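Local coordinates for CIR protein (Plasmodium chabaudi chabaudi, PDB 6ZYV) that is of unknown function but belongs to a variant antigen family of malaria parasites and is linked to the infected red blood cell, at residues 12-17 against 67-72; 17-22 against 27-32; 61-66 against 112-117; 169-172 against 177-180. The protein carries 5 engineered substitutions. One frame throughout, in Å; residues are numbered along the deposited sequence.

The four contacts together illustrate how an all-helical ectodomain can be held together by local clasps and long-range helix packing. Contacts 1 and 2 both use helix 8-20 and share K17, with centres 14 Å apart. Helix 55-71 serves contacts 1 and 3, whose centres are also 14 Å apart, and L66 and W65 of contact 3 pack against D14, K17 and I18. Contact 4 is more remote: its centre lies 33 Å from that of contact 3, on the opposite side of the chain's centre. A salt bridge still ties it to contact 1, from K13 NZ to D172 OD2 at 3.2 Å.

Contact 1: residues 12-17 against 67-72; sequences CKDIKK and LVMFEH
D14, which lies against M69 and F70 of the facing helix, carries a buried carboxylate whose OD1 takes a salt bridge from K17 NZ at 3.2 Å. The lysine, one turn further along the same helix, meets that oxygen nearly along its C-O axis. The CB of D14 points toward 67-72, where the carboxylate meets carbon atoms, with no polar bond between the two segments. OD2 of D14 rests 3.5 Å from M69 CB and 3.9 Å from F70 CD1, reaching the phenyl ring at its edge, near the ring plane; the two side chains pass antiparallel, the carboxylate tilted 26° from the phenyl plane. The methionine chain, bent at both chi2 and chi3, folds back so that M69 CE comes to 3.8 Å from D14 OD1. I15 adds an apolar approach to the same ring: its CG1 lies 4.1 Å from F70 CZ, again near the ring plane. The lysine partner probably helps to stabilise a negative charge at D14 in these surroundings. The two helical segments run almost antiparallel, at 160°, and the axes of these short segments approach to 10.3 Å. Around them, F70 also packs on Y90 and A91 of helix 81-101, while I15 touches W94 of that helix and Y158 and F161 of helix 154-174, to which C12 is tied by its disulfide with C165.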
loop_
_atom_site.group_PDB
_atom_site.type_symbol
_atom_site.label_atom_id
_atom_site.label_comp_id
_atom_site.label_asym_id
_atom_site.label_seq_id
_atom_site.Cartn_x
_atom_site.Cartn_y
_atom_site.Cartn_z
ATOM N N CYS A 12 7.284 0.101 -0.067
ATOM C CA CYS A 12 7.368 1.539 0.241
ATOM C C CYS A 12 7.971 2.331 -0.915
ATOM O O CYS A 12 7.527 3.437 -1.233
ATOM C CB CYS A 12 8.128 1.774 1.547
ATOM S SG CYS A 12 7.275 1.152 3.021
ATOM N N LYS A 13 8.960 1.746 -1.574
ATOM C CA LYS A 13 9.629 2.341 -2.721
ATOM C C LYS A 13 8.671 2.405 -3.907
ATOM O O LYS A 13 8.563 3.440 -4.548
ATOM C CB LYS A 13 10.850 1.457 -3.062
ATOM C CG LYS A 13 12.033 2.142 -3.704
ATOM C CD LYS A 13 13.317 1.491 -3.176
ATOM C CE LYS A 13 14.411 1.311 -4.190
ATOM N NZ LYS A 13 15.592 0.640 -3.566
ATOM N N ASP A 14 7.959 1.306 -4.194
ATOM C CA ASP A 14 7.041 1.242 -5.328
ATOM C C ASP A 14 5.864 2.175 -5.169
ATOM O O ASP A 14 5.504 2.854 -6.127
ATOM C CB ASP A 14 6.564 -0.199 -5.582
ATOM C CG ASP A 14 7.680 -1.165 -5.921
ATOM O OD1 ASP A 14 8.741 -0.702 -6.386
ATOM O OD2 ASP A 14 7.507 -2.386 -5.673
ATOM N N ILE A 15 5.302 2.264 -3.952
ATOM C CA ILE A 15 4.178 3.167 -3.712
ATOM C C ILE A 15 4.609 4.617 -3.941
ATOM O O ILE A 15 3.922 5.351 -4.662
ATOM C CB ILE A 15 3.523 2.944 -2.312
ATOM C CG1 ILE A 15 2.784 1.599 -2.264
ATOM C CG2 ILE A 15 2.590 4.087 -1.966
ATOM C CD1 ILE A 15 2.225 1.206 -0.919
ATOM N N LYS A 16 5.793 5.002 -3.419
ATOM C CA LYS A 16 6.286 6.362 -3.655
ATOM C C LYS A 16 6.452 6.668 -5.154
ATOM O O LYS A 16 6.045 7.739 -5.633
ATOM C CB LYS A 16 7.581 6.670 -2.884
ATOM C CG LYS A 16 8.067 8.115 -3.121
ATOM C CD LYS A 16 8.010 8.986 -1.860
ATOM C CE LYS A 16 8.644 10.357 -2.011
ATOM N NZ LYS A 16 7.909 11.180 -3.013
ATOM N N LYS A 17 6.999 5.700 -5.904
ATOM C CA LYS A 17 7.201 5.837 -7.350
ATOM C C LYS A 17 5.855 6.097 -8.074
ATOM O O LYS A 17 5.734 7.084 -8.803
ATOM C CB LYS A 17 7.902 4.576 -7.916
ATOM C CG LYS A 17 9.264 4.839 -8.545
ATOM C CD LYS A 17 10.070 3.540 -8.817
ATOM C CE LYS A 17 10.361 2.703 -7.567
ATOM N NZ LYS A 17 10.782 1.294 -7.884
ATOM N N LEU A 67 0.697 -3.923 -8.435
ATOM C CA LEU A 67 0.533 -5.363 -8.295
ATOM C C LEU A 67 1.596 -6.124 -9.054
ATOM O O LEU A 67 2.105 -7.109 -8.539
ATOM C CB LEU A 67 -0.853 -5.818 -8.783
ATOM C CG LEU A 67 -2.030 -5.583 -7.860
ATOM C CD1 LEU A 67 -3.315 -6.144 -8.504
ATOM C CD2 LEU A 67 -1.791 -6.238 -6.493
ATOM N N VAL A 68 1.940 -5.675 -10.271
ATOM C CA VAL A 68 2.975 -6.326 -11.062
ATOM C C VAL A 68 4.339 -6.228 -10.328
ATOM O O VAL A 68 5.031 -7.233 -10.167
ATOM C CB VAL A 68 3.020 -5.766 -12.498
ATOM C CG1 VAL A 68 4.298 -6.186 -13.222
ATOM C CG2 VAL A 68 1.793 -6.219 -13.292
ATOM N N MET A 69 4.672 -5.040 -9.815
ATOM C CA MET A 69 5.914 -4.837 -9.076
ATOM C C MET A 69 5.964 -5.630 -7.791
ATOM O O MET A 69 7.009 -6.161 -7.473
ATOM C CB MET A 69 6.122 -3.350 -8.751
ATOM C CG MET A 69 6.404 -2.515 -9.956
ATOM S SD MET A 69 7.892 -2.989 -10.867
ATOM C CE MET A 69 9.167 -2.698 -9.602
ATOM N N PHE A 70 4.864 -5.695 -7.030
ATOM C CA PHE A 70 4.828 -6.438 -5.777
ATOM C C PHE A 70 5.052 -7.931 -6.040
ATOM O O PHE A 70 5.749 -8.583 -5.269
ATOM C CB PHE A 70 3.487 -6.250 -5.028
ATOM C CG PHE A 70 3.204 -4.877 -4.457
ATOM C CD1 PHE A 70 4.192 -3.904 -4.418
ATOM C CD2 PHE A 70 1.934 -4.546 -3.999
ATOM C CE1 PHE A 70 3.917 -2.639 -3.923
ATOM C CE2 PHE A 70 1.672 -3.292 -3.461
ATOM C CZ PHE A 70 2.656 -2.345 -3.426
ATOM N N GLU A 71 4.455 -8.483 -7.110
ATOM C CA GLU A 71 4.644 -9.899 -7.445
ATOM C C GLU A 71 6.154 -10.194 -7.733
ATOM O O GLU A 71 6.627 -11.289 -7.444
ATOM C CB GLU A 71 3.770 -10.272 -8.657
ATOM C CG GLU A 71 3.854 -11.731 -9.070
ATOM C CD GLU A 71 3.212 -12.095 -10.402
ATOM O OE1 GLU A 71 3.148 -11.236 -11.311
ATOM O OE2 GLU A 71 2.790 -13.263 -10.542
ATOM N N HIS A 72 6.915 -9.208 -8.236
ATOM C CA HIS A 72 8.352 -9.388 -8.493
ATOM C C HIS A 72 9.152 -9.651 -7.219
ATOM O O HIS A 72 10.270 -10.155 -7.310
ATOM C CB HIS A 72 8.957 -8.153 -9.164
ATOM C CG HIS A 72 8.417 -7.856 -10.517
ATOM N ND1 HIS A 72 8.083 -8.866 -11.399
ATOM C CD2 HIS A 72 8.228 -6.660 -11.122
ATOM C CE1 HIS A 72 7.696 -8.253 -12.506
ATOM N NE2 HIS A 72 7.748 -6.925 -12.373
#

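Contact 2: residues 17-22 against 27-32; sequences KIDDCL and IYTGVC
T29 is the first residue of the returning loop to touch the end of helix 8-20, and it shows how a short connection can be folded back and locked. Its OG1, set between its own backbone N and carbonyl carbon (chi1 70°), lies 3.4 Å from D19 CB and gives a weak hydrogen bond, also 3.4 Å long, to D20 OD1. The hydroxyl is a minor partner for that carboxylate, because OD1 also takes a salt bridge from K16 NZ; the carboxylate of D19 instead accepts a bond from W94 NE1. G30 follows with a phi of 167°, a backbone shape reached chiefly by residues without a side chain, and its CA comes 4.5 Å from that of D20; a side chain here would point toward the helix and run into D20 OD1. The carbonyl oxygens D20 O and G30 O stand 3.2 Å apart, two acceptors with no bond between them. V31 turns its side chain away and meets the helix through its backbone, placing V31 O 3.3 Å from D20 CB. C32 then closes the loop covalently: its SG joins C21 SG at 2.0 Å, with a chi3 of 87°, nearly perpendicular as suits a disulfide, and the two CA atoms end up 4.1 Å apart. At the surface of the fold, the loop leans on helix 81-101 through T29 on Y97 and I27 on Q101, and L22 touches I98 of that helix, while I18 touches W65 and L66 of helix 55-71.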
loop_
_atom_site.group_PDB
_atom_site.type_symbol
_atom_site.label_atom_id
_atom_site.label_comp_id
_atom_site.label_asym_id
_atom_site.label_seq_id
_atom_site.Cartn_x
_atom_site.Cartn_y
_atom_site.Cartn_z
ATOM N N LYS A 17 6.999 5.700 -5.904
ATOM C CA LYS A 17 7.201 5.837 -7.350
ATOM C C LYS A 17 5.855 6.097 -8.074
ATOM O O LYS A 17 5.734 7.084 -8.803
ATOM C CB LYS A 17 7.902 4.576 -7.916
ATOM C CG LYS A 17 9.264 4.839 -8.545
ATOM C CD LYS A 17 10.070 3.540 -8.817
ATOM C CE LYS A 17 10.361 2.703 -7.567
ATOM N NZ LYS A 17 10.782 1.294 -7.884
ATOM N N ILE A 18 4.820 5.265 -7.807
ATOM C CA ILE A 18 3.534 5.459 -8.455
ATOM C C ILE A 18 2.832 6.745 -7.973
ATOM O O ILE A 18 2.204 7.419 -8.785
ATOM C CB ILE A 18 2.608 4.209 -8.402
ATOM C CG1 ILE A 18 1.471 4.328 -9.428
ATOM C CG2 ILE A 18 2.062 3.939 -7.007
ATOM C CD1 ILE A 18 1.945 4.632 -10.850
ATOM N N ASP A 19 2.986 7.122 -6.695
ATOM C CA ASP A 19 2.404 8.357 -6.180
ATOM C C ASP A 19 2.880 9.584 -6.966
ATOM O O ASP A 19 2.051 10.364 -7.449
ATOM C CB ASP A 19 2.734 8.548 -4.687
ATOM C CG ASP A 19 1.720 7.989 -3.722
ATOM O OD1 ASP A 19 0.595 7.696 -4.156
ATOM O OD2 ASP A 19 2.059 7.829 -2.522
ATOM N N ASP A 20 4.201 9.749 -7.117
ATOM C CA ASP A 20 4.743 10.891 -7.839
ATOM C C ASP A 20 4.297 10.925 -9.305
ATOM O O ASP A 20 4.178 12.008 -9.878
ATOM C CB ASP A 20 6.279 10.903 -7.730
ATOM C CG ASP A 20 6.787 10.879 -6.293
ATOM O OD1 ASP A 20 6.022 11.275 -5.384
ATOM O OD2 ASP A 20 7.945 10.452 -6.075
ATOM N N CYS A 21 4.003 9.770 -9.902
ATOM C CA CYS A 21 3.654 9.699 -11.308
ATOM C C CYS A 21 2.196 9.662 -11.622
ATOM O O CYS A 21 1.889 9.455 -12.792
ATOM C CB CYS A 21 4.353 8.514 -11.955
ATOM S SG CYS A 21 6.074 8.828 -12.390
ATOM N N LEU A 22 1.294 9.826 -10.645
ATOM C CA LEU A 22 -0.126 9.661 -10.932
ATOM C C LEU A 22 -0.713 10.695 -11.926
ATOM O O LEU A 22 -1.748 10.415 -12.538
ATOM C CB LEU A 22 -0.958 9.569 -9.656
ATOM C CG LEU A 22 -1.984 8.422 -9.623
ATOM C CD1 LEU A 22 -1.392 7.080 -10.084
ATOM C CD2 LEU A 22 -2.563 8.265 -8.255
ATOM N N ILE A 27 -4.662 15.377 -7.049
ATOM C CA ILE A 27 -3.754 14.685 -6.139
ATOM C C ILE A 27 -2.326 15.056 -6.501
ATOM O O ILE A 27 -1.902 14.829 -7.641
ATOM C CB ILE A 27 -3.925 13.144 -6.163
ATOM C CG1 ILE A 27 -5.344 12.709 -5.755
ATOM C CG2 ILE A 27 -2.843 12.463 -5.300
ATOM C CD1 ILE A 27 -5.567 11.191 -5.841
ATOM N N TYR A 28 -1.583 15.619 -5.545
ATOM C CA TYR A 28 -0.191 15.953 -5.791
ATOM C C TYR A 28 0.688 15.557 -4.634
ATOM O O TYR A 28 0.558 16.098 -3.538
ATOM C CB TYR A 28 0.010 17.433 -6.128
ATOM C CG TYR A 28 1.434 17.739 -6.546
ATOM C CD1 TYR A 28 2.393 18.105 -5.610
ATOM C CD2 TYR A 28 1.823 17.649 -7.873
ATOM C CE1 TYR A 28 3.705 18.363 -5.984
ATOM C CE2 TYR A 28 3.129 17.921 -8.262
ATOM C CZ TYR A 28 4.068 18.278 -7.313
ATOM O OH TYR A 28 5.361 18.543 -7.690
ATOM N N THR A 29 1.609 14.632 -4.888
ATOM C CA THR A 29 2.612 14.227 -3.905
ATOM C C THR A 29 4.053 14.498 -4.408
ATOM O O THR A 29 4.986 14.459 -3.605
ATOM C CB THR A 29 2.438 12.765 -3.471
ATOM O OG1 THR A 29 2.786 11.910 -4.559
ATOM C CG2 THR A 29 1.030 12.455 -2.951
ATOM N N GLY A 30 4.223 14.744 -5.714
ATOM C CA GLY A 30 5.526 15.000 -6.307
ATOM C C GLY A 30 5.568 14.962 -7.824
ATOM O O GLY A 30 4.534 14.826 -8.485
ATOM N N VAL A 31 6.785 15.096 -8.387
ATOM C CA VAL A 31 7.031 15.096 -9.832
ATOM C C VAL A 31 7.341 13.693 -10.332
ATOM O O VAL A 31 8.062 12.939 -9.679
ATOM C CB VAL A 31 8.133 16.106 -10.237
ATOM C CG1 VAL A 31 8.244 16.228 -11.754
ATOM C CG2 VAL A 31 7.858 17.465 -9.630
ATOM N N CYS A 32 6.775 13.340 -11.484
ATOM C CA CYS A 32 6.943 12.030 -12.081
ATOM C C CYS A 32 8.352 11.795 -12.607
ATOM O O CYS A 32 8.781 12.457 -13.554
ATOM C CB CYS A 32 5.900 11.804 -13.168
ATOM S SG CYS A 32 5.973 10.166 -13.930
#

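Contact 3: residues 61-66 against 112-117; sequences AGFIWL and NFYTNH
F63 and Y114 carry this contact almost alone, an example of two helices joined by one pair of long side chains while their backbones stay well apart; the nearest CA atoms, those of the same two residues, are 10.0 Å from each other. The aromatic interaction comes first. The ring centroids are 5.5 Å apart and the planes stand at 83°, in an oblique pairing. F63 CZ meets Y114 CE2 at 3.5 Å, arriving at the edge of the tyrosine ring near its plane, and F63 CE2 lies 3.6 Å from Y114 OH. Both residues hold CG anti to the backbone N (chi1 177° in F63, -153° in Y114), which carries the rings to where they meet between the helices. Polar interactions follow. The tyrosine hydroxyl, buried beside the phenylalanine, finds its partner in a hydrogen bond with Y124 OH, and that bond helps to fix where the ring ends. The hydroxyl S60 OG also bonds the backbone oxygen H117 O, in the wider pi-type turn at 114-117. Apolar neighbours complete the setting: F63 also packs on A91 and W94 of helix 81-101, and F113 on I59 of helix 55-71 and L99 of helix 81-101. The arrangement is a single buried aromatic pair bridging helix 55-71 and helix 110-118 in this all-helical ectodomain of the Cir/Yir/Bir family.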
loop_
_atom_site.group_PDB
_atom_site.type_symbol
_atom_site.label_atom_id
_atom_site.label_comp_id
_atom_site.label_asym_id
_atom_site.label_seq_id
_atom_site.Cartn_x
_atom_site.Cartn_y
_atom_site.Cartn_z
ATOM N N ALA A 61 -4.134 2.056 -14.203
ATOM C CA ALA A 61 -2.836 1.637 -14.714
ATOM C C ALA A 61 -1.776 1.625 -13.605
ATOM O O ALA A 61 -0.939 0.735 -13.576
ATOM C CB ALA A 61 -2.414 2.554 -15.848
ATOM N N GLY A 62 -1.842 2.602 -12.698
ATOM C CA GLY A 62 -0.936 2.713 -11.555
ATOM C C GLY A 62 -1.112 1.590 -10.553
ATOM O O GLY A 62 -0.142 1.102 -9.979
ATOM N N PHE A 63 -2.354 1.158 -10.364
ATOM C CA PHE A 63 -2.698 0.065 -9.470
ATOM C C PHE A 63 -2.172 -1.267 -10.028
ATOM O O PHE A 63 -1.631 -2.071 -9.274
ATOM C CB PHE A 63 -4.223 0.007 -9.265
ATOM C CG PHE A 63 -4.688 -1.147 -8.412
ATOM C CD1 PHE A 63 -4.648 -1.070 -7.026
ATOM C CD2 PHE A 63 -5.153 -2.315 -8.997
ATOM C CE1 PHE A 63 -5.065 -2.141 -6.243
ATOM C CE2 PHE A 63 -5.569 -3.377 -8.218
ATOM C CZ PHE A 63 -5.514 -3.285 -6.844
ATOM N N ILE A 64 -2.338 -1.498 -11.332
ATOM C CA ILE A 64 -1.854 -2.707 -12.000
ATOM C C ILE A 64 -0.328 -2.726 -11.999
ATOM O O ILE A 64 0.269 -3.751 -11.669
ATOM C CB ILE A 64 -2.442 -2.826 -13.411
ATOM C CG1 ILE A 64 -3.959 -3.039 -13.311
ATOM C CG2 ILE A 64 -1.773 -3.938 -14.217
ATOM C CD1 ILE A 64 -4.655 -2.783 -14.606
ATOM N N TRP A 65 0.308 -1.569 -12.242
ATOM C CA TRP A 65 1.757 -1.461 -12.148
ATOM C C TRP A 65 2.251 -1.880 -10.733
ATOM O O TRP A 65 3.185 -2.658 -10.641
ATOM C CB TRP A 65 2.219 -0.037 -12.498
ATOM C CG TRP A 65 3.709 0.129 -12.479
ATOM C CD1 TRP A 65 4.579 -0.092 -13.508
ATOM C CD2 TRP A 65 4.501 0.539 -11.362
ATOM N NE1 TRP A 65 5.868 0.156 -13.097
ATOM C CE2 TRP A 65 5.850 0.519 -11.772
ATOM C CE3 TRP A 65 4.205 0.900 -10.048
ATOM C CZ2 TRP A 65 6.889 0.899 -10.927
ATOM C CZ3 TRP A 65 5.238 1.228 -9.201
ATOM C CH2 TRP A 65 6.560 1.258 -9.650
ATOM N N LEU A 66 1.559 -1.437 -9.655
ATOM C CA LEU A 66 1.866 -1.797 -8.275
ATOM C C LEU A 66 1.817 -3.273 -8.066
ATOM O O LEU A 66 2.755 -3.813 -7.515
ATOM C CB LEU A 66 0.883 -1.167 -7.256
ATOM C CG LEU A 66 1.254 0.138 -6.570
ATOM C CD1 LEU A 66 0.341 0.358 -5.339
ATOM C CD2 LEU A 66 2.763 0.194 -6.215
ATOM N N ASN A 112 -17.066 -0.469 -6.570
ATOM C CA ASN A 112 -17.516 -0.003 -7.872
ATOM C C ASN A 112 -16.330 0.378 -8.784
ATOM O O ASN A 112 -16.302 -0.033 -9.938
ATOM C CB ASN A 112 -18.493 1.165 -7.699
ATOM C CG ASN A 112 -19.018 1.714 -8.997
ATOM O OD1 ASN A 112 -18.531 2.739 -9.500
ATOM N ND2 ASN A 112 -19.989 1.020 -9.593
ATOM N N PHE A 113 -15.356 1.136 -8.269
ATOM C CA PHE A 113 -14.154 1.506 -9.011
ATOM C C PHE A 113 -13.372 0.253 -9.449
ATOM O O PHE A 113 -12.892 0.216 -10.568
ATOM C CB PHE A 113 -13.241 2.444 -8.171
ATOM C CG PHE A 113 -12.045 2.967 -8.936
ATOM C CD1 PHE A 113 -10.868 2.242 -8.997
ATOM C CD2 PHE A 113 -12.108 4.175 -9.608
ATOM C CE1 PHE A 113 -9.799 2.693 -9.751
ATOM C CE2 PHE A 113 -11.031 4.634 -10.345
ATOM C CZ PHE A 113 -9.894 3.880 -10.437
ATOM N N TYR A 114 -13.219 -0.751 -8.577
ATOM C CA TYR A 114 -12.479 -1.967 -8.922
ATOM C C TYR A 114 -13.127 -2.695 -10.097
ATOM O O TYR A 114 -12.442 -3.041 -11.057
ATOM C CB TYR A 114 -12.379 -2.925 -7.716
ATOM C CG TYR A 114 -11.151 -3.815 -7.765
ATOM C CD1 TYR A 114 -11.151 -5.000 -8.487
ATOM C CD2 TYR A 114 -9.991 -3.470 -7.090
ATOM C CE1 TYR A 114 -10.030 -5.816 -8.533
ATOM C CE2 TYR A 114 -8.869 -4.285 -7.120
ATOM C CZ TYR A 114 -8.878 -5.443 -7.866
ATOM O OH TYR A 114 -7.745 -6.232 -7.878
ATOM N N THR A 115 -14.443 -2.928 -10.027
ATOM C CA THR A 115 -15.165 -3.631 -11.082
ATOM C C THR A 115 -15.222 -2.820 -12.383
ATOM O O THR A 115 -15.035 -3.380 -13.462
ATOM C CB THR A 115 -16.599 -3.957 -10.590
ATOM O OG1 THR A 115 -16.586 -4.843 -9.461
ATOM C CG2 THR A 115 -17.507 -4.479 -11.683
ATOM N N ASN A 116 -15.484 -1.514 -12.291
ATOM C CA ASN A 116 -15.641 -0.687 -13.484
ATOM C C ASN A 116 -14.367 -0.090 -14.072
ATOM O O ASN A 116 -14.432 0.398 -15.196
ATOM C CB ASN A 116 -16.639 0.435 -13.241
ATOM C CG ASN A 116 -18.039 -0.053 -12.981
ATOM O OD1 ASN A 116 -18.724 0.429 -12.080
ATOM N ND2 ASN A 116 -18.493 -1.028 -13.760
ATOM N N HIS A 117 -13.246 -0.067 -13.343
ATOM C CA HIS A 117 -12.018 0.534 -13.862
ATOM C C HIS A 117 -10.799 -0.347 -13.787
ATOM O O HIS A 117 -9.866 -0.118 -14.556
ATOM C CB HIS A 117 -11.721 1.873 -13.201
ATOM C CG HIS A 117 -12.776 2.897 -13.446
ATOM N ND1 HIS A 117 -12.888 3.560 -14.665
ATOM C CD2 HIS A 117 -13.777 3.302 -12.637
ATOM C CE1 HIS A 117 -13.943 4.354 -14.544
ATOM N NE2 HIS A 117 -14.502 4.244 -13.335
#

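Contact 4: residues 169-172 against 177-180; sequences NELD and NYAN. Engineered in segment 177-180: A179 (natural residue Thr).
An inverse gamma turn centred on Y178, in the loop that joins helix 154-174 to helix 181-198, lays its tyrosine ring back over the end of the first helix. The turn is marked by a weak backbone bond of 3.1 Å from A179 N to N177 O; A179 is an engineered residue. Across the contact, E170 CB sits over one face of the ring in a CH-pi contact, 3.8 Å from the centroid and 25° off the normal, with Y178 CZ the nearest ring atom at 3.5 Å. L171 N lies over the same face, while L171 CA and CB each come to 3.7 Å from Y178 CD2. E170 bends at chi2 (-54°), which carries its carboxylate away from the ring toward a salt bridge with K173. The phenol is anchored at its far end by a hydrogen bond between Y178 OH and D184 OD2, while Y178 O accepts one from Q230 NE2. L171 and Y178 both also touch C226 of helix 213-226, the residue that forms a disulfide with C181. The tyrosine thus packs on the helix before the loop and bonds to the helix after it, with the inverse gamma turn at the reversal between them.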
loop_
_atom_site.group_PDB
_atom_site.type_symbol
_atom_site.label_atom_id
_atom_site.label_comp_id
_atom_site.label_asym_id
_atom_site.label_seq_id
_atom_site.Cartn_x
_atom_site.Cartn_y
_atom_site.Cartn_z
ATOM N N ASN A 169 12.739 4.079 4.042
ATOM C CA ASN A 169 13.473 4.900 3.070
ATOM C C ASN A 169 14.769 5.394 3.700
ATOM O O ASN A 169 15.792 5.421 3.031
ATOM C CB ASN A 169 12.627 6.102 2.606
ATOM C CG ASN A 169 13.347 7.046 1.652
ATOM O OD1 ASN A 169 13.439 8.269 1.890
ATOM N ND2 ASN A 169 13.902 6.500 0.559
ATOM N N GLU A 170 14.732 5.788 4.978
ATOM C CA GLU A 170 15.922 6.229 5.685
ATOM C C GLU A 170 16.930 5.095 5.807
ATOM O O GLU A 170 18.112 5.288 5.538
ATOM C CB GLU A 170 15.559 6.785 7.067
ATOM C CG GLU A 170 14.946 8.167 7.032
ATOM C CD GLU A 170 15.813 9.164 6.291
ATOM O OE1 GLU A 170 16.978 9.362 6.712
ATOM O OE2 GLU A 170 15.343 9.703 5.261
ATOM N N LEU A 171 16.460 3.907 6.163
ATOM C CA LEU A 171 17.314 2.731 6.266
ATOM C C LEU A 171 17.934 2.385 4.900
ATOM O O LEU A 171 19.080 1.971 4.830
ATOM C CB LEU A 171 16.462 1.563 6.770
ATOM C CG LEU A 171 17.133 0.221 6.838
ATOM C CD1 LEU A 171 18.074 0.160 8.015
ATOM C CD2 LEU A 171 16.109 -0.877 6.910
ATOM N N ASP A 172 17.171 2.575 3.826
ATOM C CA ASP A 172 17.579 2.298 2.459
ATOM C C ASP A 172 18.714 3.213 2.007
ATOM O O ASP A 172 19.571 2.777 1.240
ATOM C CB ASP A 172 16.370 2.447 1.522
ATOM C CG ASP A 172 16.550 1.848 0.141
ATOM O OD1 ASP A 172 17.532 1.091 -0.056
ATOM O OD2 ASP A 172 15.701 2.128 -0.747
ATOM N N ASN A 177 24.219 2.639 8.743
ATOM C CA ASN A 177 24.398 3.769 9.645
ATOM C C ASN A 177 23.130 4.622 9.705
ATOM O O ASN A 177 23.169 5.834 9.456
ATOM C CB ASN A 177 25.622 4.612 9.272
ATOM C CG ASN A 177 26.284 5.244 10.477
ATOM O OD1 ASN A 177 25.644 5.485 11.512
ATOM N ND2 ASN A 177 27.592 5.508 10.380
ATOM N N TYR A 178 22.004 3.984 10.041
ATOM C CA TYR A 178 20.754 4.695 10.230
ATOM C C TYR A 178 20.768 5.001 11.729
ATOM O O TYR A 178 20.192 4.283 12.548
ATOM C CB TYR A 178 19.561 3.828 9.770
ATOM C CG TYR A 178 18.180 4.431 9.938
ATOM C CD1 TYR A 178 18.011 5.779 10.222
ATOM C CD2 TYR A 178 17.039 3.652 9.799
ATOM C CE1 TYR A 178 16.747 6.319 10.418
ATOM C CE2 TYR A 178 15.773 4.184 9.982
ATOM C CZ TYR A 178 15.630 5.512 10.308
ATOM O OH TYR A 178 14.376 6.030 10.475
ATOM N N ALA A 179 21.519 6.057 12.078
ATOM C CA ALA A 179 21.746 6.527 13.444
ATOM C C ALA A 179 20.476 7.022 14.121
ATOM O O ALA A 179 20.343 6.893 15.335
ATOM C CB ALA A 179 22.793 7.629 13.429
ATOM N N ASN A 180 19.534 7.557 13.348
ATOM C CA ASN A 180 18.280 8.044 13.899
ATOM C C ASN A 180 17.205 6.962 14.002
ATOM O O ASN A 180 16.062 7.324 14.265
ATOM C CB ASN A 180 17.730 9.184 13.036
ATOM C CG ASN A 180 18.433 10.493 13.241
ATOM O OD1 ASN A 180 19.199 10.676 14.200
ATOM N ND2 ASN A 180 18.179 11.436 12.349
#